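Local coordinates for protein CalS13 (Micromonospora echinospora, PDB 4ZAS) that probably acts as a pyridoxal phosphate-dependent sugar aminotransferase of the DegT/DnrJ/EryC1 family and binds the nucleotide sugar dTDP-4-keto-6-deoxyglucose, at residues D303-G308 and T399-W404; A345-S350 and R393-E398. All coordinates share one frame; numbering follows the deposited sequence.

Both contacts use helix 390-401, close to the C-terminus: contact 2 holds its middle turns against the loop that follows helix 335-344, and contact 1 holds its last turn against the end of helix 275-305. Their centres lie about 10 Å apart, and contact 2 is nested in sequence inside the loop that contact 1 closes. Thr399, one residue before Ile400, packs on the loop of contact 2, its OG1 3.5 Å from Ile347 CD1, while Glu305 CB packs 4.0 Å from Val397 CG1. Neither contact belongs to the annotated sites. Contact 2 lies nearby but does not line the pocket: the side chain of Ile347 is about 12 Å from bound dTDP-4-keto-6-deoxyglucose.

Contact 1 (D303-G308 and T399-W404); sequences DKELAG and TIKSGW
Leu306 and Ile400 meet where two helices end side by side, the long helix 275-305 and the C-terminal helix 390-401, over the three-stranded antiparallel sheet of the small C-terminal domain of this aminotransferase fold. The packed part is apolar. Ile400 CD1 is directed at the isobutyl fork of Leu306, 4.0 Å from CD2 and 4.1 Å from CD1, and the two side chains cross at about a right angle. Ile400 reaches the fork with CG1 anti to its own carbonyl carbon (chi1 -62°) and CD1 extended beyond it. Both side chains also rest on Leu330 of strand 328-332, and Phe338 of helix 335-344 touches Ile400, so this part is buried.

The outer side is polar and looser. Lys401 is exposed, and its chain runs extended beyond CG to Glu305, whose own chain bends at chi2 (-78°). The resulting salt bridge is long, with Glu305 OE1 3.8 Å from Lys401 NZ, and no hydrogen bond joins the two segments. Charge attraction there is probably modest and screened by solvent. The nearer approach on this side is made by the lysine's aliphatic part: Lys401 CE lies 3.5 Å from the backbone O of Glu305.

Contact 2 (A345-S350 and R393-E398); sequences AGIATS and RSHVVE
His395 and Ala345 supply the one hydrogen bond between 345-350 and 393-398. His395 NE2 donates to Ala345 O at 2.7 Å, with an N-H...O angle of 148°, so the bond is short but bent. The oxygen lies near the ring edge, while the donor is tilted 20° from the carbonyl plane. CG anti to the backbone N (chi1 -177°) brings the NE2 corner of the imidazole up to the Ala345 carbonyl. That carbonyl immediately precedes Gly346, whose positive phi, with two bonds back into the last turn, makes the Schellman motif closing helix 335-344; the histidine thus ties one helix to the C-terminal end of another.

Van der Waals contacts complete the join. Ala345 CB sits 3.3 Å from His395 NE2, beside the hydrogen bond. Ile347 CD1 approaches the ring obliquely, 3.5 Å from His395 CD2, and also lies 3.8 Å from Val396 CA. Val396 CG2 receives both branches of the isoleucine, with CD1 and CG2 of Ile347 each 4.0 Å away.

Outside the two segments, Leu342 of helix 335-344 and Ile30 near the N-terminus press on Ile347, while Val396 is packed against Tyr302 of helix 275-305 and Ile382 of strand 379-382.

Contact 1 (D303-G308 and T399-W404)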
loop_
_atom_site.group_PDB
_atom_site.type_symbol
_atom_site.label_atom_id
_atom_site.label_comp_id
_atom_site.label_asym_id
_atom_site.label_seq_id
_atom_site.Cartn_x
_atom_site.Cartn_y
_atom_site.Cartn_z
ATOM N N ASP A 303 -37.378 4.006 -0.424
ATOM C CA ASP A 303 -37.934 3.852 -1.764
ATOM C C ASP A 303 -39.443 4.091 -1.753
ATOM O O ASP A 303 -39.989 4.745 -2.641
ATOM C CB ASP A 303 -37.641 2.454 -2.322
ATOM C CG ASP A 303 -36.181 2.246 -2.685
ATOM O OD1 ASP A 303 -35.452 3.236 -2.868
ATOM O OD2 ASP A 303 -35.767 1.074 -2.815
ATOM N N LYS A 304 -40.101 3.579 -0.717
ATOM C CA LYS A 304 -41.536 3.736 -0.538
ATOM C C LYS A 304 -41.849 5.158 -0.087
ATOM O O LYS A 304 -42.619 5.863 -0.724
ATOM C CB LYS A 304 -42.036 2.717 0.492
ATOM C CG LYS A 304 -43.525 2.752 0.839
ATOM C CD LYS A 304 -44.372 1.878 -0.096
ATOM C CE LYS A 304 -45.749 1.615 0.491
ATOM N NZ LYS A 304 -46.405 2.906 0.855
ATOM N N GLU A 305 -41.171 5.599 0.970
ATOM C CA GLU A 305 -41.499 6.844 1.663
ATOM C C GLU A 305 -41.017 8.113 0.957
ATOM O O GLU A 305 -41.588 9.180 1.156
ATOM C CB GLU A 305 -40.905 6.818 3.074
ATOM C CG GLU A 305 -41.354 5.673 3.959
ATOM C CD GLU A 305 -42.715 5.865 4.547
ATOM O OE1 GLU A 305 -43.133 7.033 4.707
ATOM O OE2 GLU A 305 -43.366 4.844 4.858
ATOM N N LEU A 306 -39.958 8.020 0.159
ATOM C CA LEU A 306 -39.452 9.206 -0.526
ATOM C C LEU A 306 -40.014 9.355 -1.929
ATOM O O LEU A 306 -39.660 10.290 -2.649
ATOM C CB LEU A 306 -37.924 9.188 -0.593
ATOM C CG LEU A 306 -37.285 9.336 0.774
ATOM C CD1 LEU A 306 -35.770 9.341 0.696
ATOM C CD2 LEU A 306 -37.783 10.636 1.368
ATOM N N ALA A 307 -40.898 8.443 -2.317
ATOM C CA ALA A 307 -41.456 8.497 -3.659
ATOM C C ALA A 307 -42.505 9.585 -3.765
ATOM O O ALA A 307 -43.381 9.718 -2.906
ATOM C CB ALA A 307 -42.038 7.161 -4.041
ATOM N N GLY A 308 -42.444 10.338 -4.850
ATOM C CA GLY A 308 -43.427 11.371 -5.070
ATOM C C GLY A 308 -43.205 12.662 -4.302
ATOM O O GLY A 308 -44.117 13.472 -4.206
ATOM N N THR A 399 -37.859 15.010 7.727
ATOM C CA THR A 399 -37.099 16.218 7.428
ATOM C C THR A 399 -37.133 16.596 5.950
ATOM O O THR A 399 -37.369 17.754 5.610
ATOM C CB THR A 399 -35.628 16.061 7.838
ATOM O OG1 THR A 399 -35.552 15.831 9.248
ATOM C CG2 THR A 399 -34.820 17.312 7.459
ATOM N N ILE A 400 -36.925 15.606 5.082
ATOM C CA ILE A 400 -36.943 15.818 3.637
ATOM C C ILE A 400 -38.323 16.344 3.220
ATOM O O ILE A 400 -38.426 17.232 2.373
ATOM C CB ILE A 400 -36.553 14.515 2.864
ATOM C CG1 ILE A 400 -35.128 14.086 3.214
ATOM C CG2 ILE A 400 -36.681 14.710 1.368
ATOM C CD1 ILE A 400 -34.651 12.794 2.539
ATOM N N LYS A 401 -39.375 15.812 3.842
ATOM C CA LYS A 401 -40.760 16.224 3.565
ATOM C C LYS A 401 -41.104 17.644 4.067
ATOM O O LYS A 401 -42.105 18.236 3.641
ATOM C CB LYS A 401 -41.735 15.205 4.173
ATOM C CG LYS A 401 -41.914 13.927 3.341
ATOM C CD LYS A 401 -42.885 12.945 3.993
ATOM C CE LYS A 401 -43.085 11.693 3.146
ATOM N NZ LYS A 401 -43.897 10.660 3.858
ATOM N N SER A 402 -40.300 18.178 4.988
ATOM C CA SER A 402 -40.521 19.529 5.508
ATOM C C SER A 402 -40.064 20.579 4.502
ATOM O O SER A 402 -40.165 21.773 4.743
ATOM C CB SER A 402 -39.783 19.737 6.834
ATOM O OG SER A 402 -38.382 19.888 6.621
ATOM N N GLY A 403 -39.509 20.123 3.392
ATOM C CA GLY A 403 -39.075 21.017 2.342
ATOM C C GLY A 403 -37.798 21.781 2.627
ATOM O O GLY A 403 -37.224 21.729 3.721
ATOM N N TRP A 404 -37.348 22.501 1.608
ATOM C CA TRP A 404 -36.146 23.309 1.703
ATOM C C TRP A 404 -36.206 24.356 0.606
ATOM O O TRP A 404 -37.306 24.712 0.173
ATOM C CB TRP A 404 -34.895 22.434 1.588
ATOM C CG TRP A 404 -34.698 21.755 0.251
ATOM C CD1 TRP A 404 -33.890 22.170 -0.775
ATOM C CD2 TRP A 404 -35.338 20.553 -0.210
ATOM N NE1 TRP A 404 -33.966 21.285 -1.828
ATOM C CE2 TRP A 404 -34.854 20.292 -1.509
ATOM C CE3 TRP A 404 -36.263 19.669 0.354
ATOM C CZ2 TRP A 404 -35.269 19.190 -2.248
ATOM C CZ3 TRP A 404 -36.667 18.571 -0.383
ATOM C CH2 TRP A 404 -36.174 18.345 -1.668
ATOM O OXT TRP A 404 -35.187 24.845 0.118
#

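Contact 2 (A345-S350 and R393-E398)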
loop_
_atom_site.group_PDB
_atom_site.type_symbol
_atom_site.label_atom_id
_atom_site.label_comp_id
_atom_site.label_asym_id
_atom_site.label_seq_id
_atom_site.Cartn_x
_atom_site.Cartn_y
_atom_site.Cartn_z
ATOM N N ALA A 345 -31.139 19.363 11.125
ATOM C CA ALA A 345 -31.914 18.320 11.781
ATOM C C ALA A 345 -31.003 17.201 12.295
ATOM O O ALA A 345 -31.472 16.181 12.809
ATOM C CB ALA A 345 -32.965 17.769 10.826
ATOM N N GLY A 346 -29.698 17.393 12.157
ATOM C CA GLY A 346 -28.757 16.422 12.668
ATOM C C GLY A 346 -28.545 15.240 11.760
ATOM O O GLY A 346 -28.189 14.146 12.203
ATOM N N ILE A 347 -28.754 15.468 10.475
ATOM C CA ILE A 347 -28.607 14.417 9.495
ATOM C C ILE A 347 -27.410 14.723 8.611
ATOM O O ILE A 347 -27.353 15.761 7.951
ATOM C CB ILE A 347 -29.881 14.258 8.676
ATOM C CG1 ILE A 347 -31.043 13.958 9.610
ATOM C CG2 ILE A 347 -29.702 13.153 7.636
ATOM C CD1 ILE A 347 -32.385 14.255 8.982
ATOM N N ALA A 348 -26.417 13.849 8.661
ATOM C CA ALA A 348 -25.253 14.009 7.818
ATOM C C ALA A 348 -25.602 13.661 6.384
ATOM O O ALA A 348 -26.345 12.724 6.131
ATOM C CB ALA A 348 -24.120 13.154 8.312
ATOM N N THR A 349 -24.991 14.374 5.454
ATOM C CA THR A 349 -25.332 14.302 4.050
ATOM C C THR A 349 -24.074 14.633 3.240
ATOM O O THR A 349 -23.312 15.500 3.665
ATOM C CB THR A 349 -26.484 15.288 3.766
ATOM O OG1 THR A 349 -27.735 14.600 3.892
ATOM C CG2 THR A 349 -26.389 15.870 2.404
ATOM N N SER A 350 -23.824 13.965 2.107
ATOM C CA SER A 350 -22.602 14.287 1.346
ATOM C C SER A 350 -22.656 13.983 -0.153
ATOM O O SER A 350 -23.348 13.070 -0.594
ATOM C CB SER A 350 -21.388 13.562 1.942
ATOM O OG SER A 350 -20.199 13.905 1.240
ATOM N N ARG A 393 -34.572 6.819 11.080
ATOM C CA ARG A 393 -35.060 6.633 9.713
ATOM C C ARG A 393 -36.288 7.524 9.412
ATOM O O ARG A 393 -36.402 8.136 8.344
ATOM C CB ARG A 393 -35.412 5.163 9.525
ATOM C CG ARG A 393 -35.335 4.654 8.119
ATOM C CD ARG A 393 -35.549 3.146 8.113
ATOM N NE ARG A 393 -36.809 2.782 8.749
ATOM C CZ ARG A 393 -37.206 1.532 8.964
ATOM N NH1 ARG A 393 -36.421 0.512 8.622
ATOM N NH2 ARG A 393 -38.398 1.306 9.527
ATOM N N SER A 394 -37.214 7.569 10.364
ATOM C CA SER A 394 -38.393 8.416 10.272
ATOM C C SER A 394 -37.994 9.881 10.197
ATOM O O SER A 394 -38.587 10.665 9.459
ATOM C CB SER A 394 -39.301 8.203 11.481
ATOM O OG SER A 394 -39.776 6.872 11.530
ATOM N N HIS A 395 -36.979 10.234 10.973
ATOM C CA HIS A 395 -36.518 11.606 11.061
ATOM C C HIS A 395 -35.989 12.141 9.745
ATOM O O HIS A 395 -36.202 13.306 9.422
ATOM C CB HIS A 395 -35.439 11.727 12.120
ATOM C CG HIS A 395 -34.965 13.126 12.317
ATOM N ND1 HIS A 395 -35.791 14.134 12.759
ATOM C CD2 HIS A 395 -33.756 13.696 12.103
ATOM C CE1 HIS A 395 -35.109 15.264 12.822
ATOM N NE2 HIS A 395 -33.872 15.024 12.427
ATOM N N VAL A 396 -35.269 11.295 9.014
ATOM C CA VAL A 396 -34.759 11.633 7.690
ATOM C C VAL A 396 -35.900 11.907 6.727
ATOM O O VAL A 396 -35.967 12.961 6.088
ATOM C CB VAL A 396 -33.867 10.520 7.151
ATOM C CG1 VAL A 396 -33.563 10.751 5.673
ATOM C CG2 VAL A 396 -32.598 10.419 7.985
ATOM N N VAL A 397 -36.806 10.946 6.639
ATOM C CA VAL A 397 -37.974 11.073 5.800
ATOM C C VAL A 397 -38.778 12.309 6.170
ATOM O O VAL A 397 -39.172 13.094 5.301
ATOM C CB VAL A 397 -38.839 9.822 5.923
ATOM C CG1 VAL A 397 -40.212 10.036 5.311
ATOM C CG2 VAL A 397 -38.116 8.613 5.339
ATOM N N GLU A 398 -38.988 12.504 7.467
ATOM C CA GLU A 398 -39.820 13.610 7.950
ATOM C C GLU A 398 -39.178 14.946 7.583
ATOM O O GLU A 398 -39.857 15.885 7.165
ATOM C CB GLU A 398 -40.017 13.503 9.462
ATOM C CG GLU A 398 -41.356 13.991 10.022
ATOM C CD GLU A 398 -42.563 13.258 9.436
ATOM O OE1 GLU A 398 -42.413 12.087 9.002
ATOM O OE2 GLU A 398 -43.674 13.842 9.458
#